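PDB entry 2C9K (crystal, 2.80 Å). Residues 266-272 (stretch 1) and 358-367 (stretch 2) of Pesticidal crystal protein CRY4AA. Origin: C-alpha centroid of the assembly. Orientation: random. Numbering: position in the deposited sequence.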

# COMPACT_ATOMS: atom_id res chain seq x y z
N VAL A 266 -1.59 -0.72 16.62
CA VAL A 266 -0.98 -0.43 17.92
C VAL A 266 -1.50 -1.19 19.14
O VAL A 266 -2.64 -1.65 19.18
N LEU A 267 -0.64 -1.31 20.15
CA LEU A 267 -0.96 -2.01 21.38
C LEU A 267 -0.71 -1.13 22.59
O LEU A 267 0.29 -0.41 22.65
N ASN A 268 -1.64 -1.21 23.56
CA ASN A 268 -1.60 -0.47 24.82
C ASN A 268 -1.77 1.04 24.72
O ASN A 268 -1.29 1.79 25.57
N PHE A 269 -2.48 1.48 23.69
CA PHE A 269 -2.71 2.90 23.50
C PHE A 269 -3.58 3.50 24.61
O PHE A 269 -3.21 4.49 25.25
N GLU A 270 -4.74 2.90 24.82
CA GLU A 270 -5.69 3.38 25.80
C GLU A 270 -5.25 3.30 27.26
O GLU A 270 -5.60 4.16 28.05
N GLU A 271 -4.48 2.28 27.63
CA GLU A 271 -4.07 2.16 29.02
C GLU A 271 -2.71 2.75 29.35
O GLU A 271 -2.15 2.49 30.41
N SER A 272 -2.20 3.56 28.43
CA SER A 272 -0.92 4.23 28.60
C SER A 272 -1.18 5.73 28.53
O SER A 272 -2.14 6.16 27.90
N ASN A 358 0.11 -13.49 17.66
CA ASN A 358 -0.70 -13.43 18.86
C ASN A 358 0.17 -12.87 19.96
O ASN A 358 1.27 -13.38 20.17
N VAL A 359 -0.29 -11.84 20.64
CA VAL A 359 0.52 -11.28 21.72
C VAL A 359 -0.21 -11.27 23.06
O VAL A 359 -1.41 -10.96 23.13
N ILE A 360 0.52 -11.63 24.11
CA ILE A 360 -0.00 -11.64 25.47
C ILE A 360 0.83 -10.64 26.25
O ILE A 360 2.03 -10.82 26.43
N SER A 361 0.19 -9.57 26.69
CA SER A 361 0.87 -8.54 27.45
C SER A 361 0.21 -8.36 28.82
O SER A 361 -0.92 -8.78 29.03
N LEU A 362 0.94 -7.73 29.74
CA LEU A 362 0.41 -7.49 31.08
C LEU A 362 -0.67 -6.42 31.00
O LEU A 362 -0.56 -5.48 30.21
N ASP A 363 -1.72 -6.58 31.79
CA ASP A 363 -2.83 -5.63 31.80
C ASP A 363 -2.79 -4.75 33.05
O ASP A 363 -3.37 -5.08 34.08
N ASN A 364 -2.10 -3.62 32.92
CA ASN A 364 -1.93 -2.66 34.01
C ASN A 364 -3.19 -2.12 34.66
O ASN A 364 -3.12 -1.40 35.66
N LYS A 365 -4.36 -2.44 34.11
CA LYS A 365 -5.60 -1.96 34.70
C LYS A 365 -5.54 -0.44 34.83
O LYS A 365 -5.80 0.10 35.91
N TYR A 366 -5.18 0.23 33.74
CA TYR A 366 -5.08 1.69 33.71
C TYR A 366 -4.25 2.30 34.83
O TYR A 366 -4.49 3.44 35.22
N LEU A 367 -3.28 1.55 35.34
CA LEU A 367 -2.42 2.07 36.41
C LEU A 367 -1.00 2.26 35.90
O LEU A 367 -0.63 1.77 34.83

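The contact between these two stretches of CRY4AA is a small, mixed one, in which an apolar touch between strand residues gives way to a water-bridged polar layer and then to a single glutamate laid against a turn, with no clear direct hydrogen bond crossing the gap. It illustrates a general principle: segments far apart in sequence, here by at least 92 residues, can meet through a graded series of side-chain contacts without pairing their backbones.

The apolar end lies where both chains are still strands. Leu267, with chi1 t and chi2 p, directs its CA-to-CB bond toward stretch 2, and its CD2 atom comes to 4.1 Å from CG2 of Val359, which also points toward its partner, in rotamer m. The alternation expected of a strand is plain in stretch 2: Val359 and Ser361 point toward stretch 1, whereas Ile360 and Leu362 point away. Ser361, in rotamer p, continues the inward row, and its OG lies 3.9 Å from Leu267 CD1, so the leucine borders both an apolar and a polar neighbour.

The next layer shows how water can join polar groups that stand too far apart to bond directly. Asn268, in rotamer m, points toward stretch 2, yet its OD1 remains 4.3 Å from Ser361 OG. One water fills this gap. It accepts a hydrogen bond from Ser361 OG at 2.5 Å and donates two of its own, to Asn268 OD1 at 2.6 Å and to the backbone atom Leu362 O at 2.8 Å. Asn268 also takes part in the fold of its own loop: Ser272 OG, on the last residue of the type I turn from Phe269 to Ser272, donates to Asn268 O, on the residue just before the turn, at 2.6 Å, while the CA-to-CB bond of Ser272 points away from the other stretch.

Glu271 dominates the far end and has the largest area covered by the other stretch. Its CA-to-CB bond points toward stretch 2, and an m, t side chain carries the carboxylate to the residues around the type I' turn from Asn364 to Leu367. That turn is closed by a backbone hydrogen bond from Leu367 N to Asn364 O, 3.0 Å long. The aliphatic part of the glutamate packs on Tyr366, whose chi1 is m: Glu271 CG sits over one face of the ring, 3.4 Å from its centroid and 8° off the normal, a CH-pi contact. Glu270 O approaches the same ring obliquely, 3.6 Å from Tyr366 CE2.

The carboxylate itself has a less comfortable setting. Glu271 OE2 lies 2.9 Å from Asp363 OD1, an approach of like charges between two acceptors rather than a hydrogen bond. Asp363, in rotamer t, starts sideways but its end comes nearer; its OD1 receives a weak hydrogen bond from Lys365 N at 3.3 Å and is also bonded elsewhere in the structure. The CA-to-CB bond of Lys365 points away from stretch 1, and its NZ is hydrogen-bonded elsewhere in the structure.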

# COMPACT_ATOMS: atom_id res chain seq x y z
CB VAL A 266 -0.98 1.11 18.18
CG1 VAL A 266 -1.85 1.81 17.14
CG2 VAL A 266 -1.46 1.43 19.59
CB LEU A 267 -0.12 -3.29 21.49
CG LEU A 267 -0.04 -4.01 22.85
CD1 LEU A 267 -1.41 -4.56 23.25
CD2 LEU A 267 0.97 -5.14 22.75
CB ASN A 268 -0.31 -0.76 25.58
CG ASN A 268 -0.27 -2.16 26.14
OD1 ASN A 268 -1.32 -2.78 26.38
ND2 ASN A 268 0.93 -2.67 26.36
CB PHE A 269 -3.41 3.15 22.17
CG PHE A 269 -3.82 4.58 21.98
CD1 PHE A 269 -2.88 5.55 21.68
CD2 PHE A 269 -5.14 4.96 22.19
CE1 PHE A 269 -3.24 6.90 21.59
CE2 PHE A 269 -5.51 6.30 22.10
CZ PHE A 269 -4.56 7.27 21.80
CB GLU A 270 -7.03 2.68 25.60
CG GLU A 270 -7.57 2.80 24.17
CD GLU A 270 -7.12 1.66 23.23
OE1 GLU A 270 -5.93 1.24 23.29
OE2 GLU A 270 -7.96 1.19 22.42
CB GLU A 271 -4.15 0.71 29.47
CG GLU A 271 -5.59 0.23 29.61
CD GLU A 271 -5.72 -1.03 30.44
OE1 GLU A 271 -6.87 -1.39 30.77
OE2 GLU A 271 -4.68 -1.65 30.77
CB SER A 272 0.05 3.82 27.50
OG SER A 272 0.24 2.41 27.52
CB ASN A 358 -1.15 -14.84 19.22
CG ASN A 358 -2.25 -14.86 20.25
OD1 ASN A 358 -2.09 -14.36 21.36
ND2 ASN A 358 -3.38 -15.45 19.87
CB VAL A 359 0.99 -9.84 21.39
CG1 VAL A 359 1.59 -9.80 20.00
CG2 VAL A 359 -0.15 -8.86 21.51
CB ILE A 360 0.13 -13.02 26.17
CG1 ILE A 360 -0.70 -14.08 25.44
CG2 ILE A 360 -0.33 -12.90 27.62
CD1 ILE A 360 -0.14 -14.49 24.10
CB SER A 361 0.83 -7.23 26.67
OG SER A 361 -0.50 -6.95 26.25
CB LEU A 362 1.54 -7.06 32.02
CG LEU A 362 2.63 -8.12 32.19
CD1 LEU A 362 3.70 -7.62 33.14
CD2 LEU A 362 2.02 -9.40 32.74
CB ASP A 363 -4.15 -6.39 31.72
CG ASP A 363 -5.35 -5.51 31.98
OD1 ASP A 363 -5.34 -4.33 31.57
OD2 ASP A 363 -6.32 -6.01 32.60
CB ASN A 364 -1.07 -1.48 33.55
CG ASN A 364 -1.65 -0.79 32.32
OD1 ASN A 364 -1.59 0.43 32.21
ND2 ASN A 364 -2.19 -1.58 31.40
CB LYS A 365 -5.81 -2.57 36.08
CG LYS A 365 -5.76 -4.09 36.15
CD LYS A 365 -6.97 -4.72 35.50
CE LYS A 365 -7.00 -6.21 35.78
NZ LYS A 365 -6.96 -6.49 37.24
CB TYR A 366 -6.47 2.34 33.73
CG TYR A 366 -7.31 2.05 32.50
CD1 TYR A 366 -8.07 0.89 32.42
CD2 TYR A 366 -7.31 2.92 31.41
CE1 TYR A 366 -8.82 0.60 31.29
CE2 TYR A 366 -8.06 2.64 30.27
CZ TYR A 366 -8.81 1.48 30.22
OH TYR A 366 -9.56 1.17 29.10
CB LEU A 367 -2.42 1.11 37.59
CG LEU A 367 -3.75 0.96 38.33
CD1 LEU A 367 -3.61 -0.05 39.44
CD2 LEU A 367 -4.18 2.32 38.89
O HOH W 1 -1.48 -5.03 27.57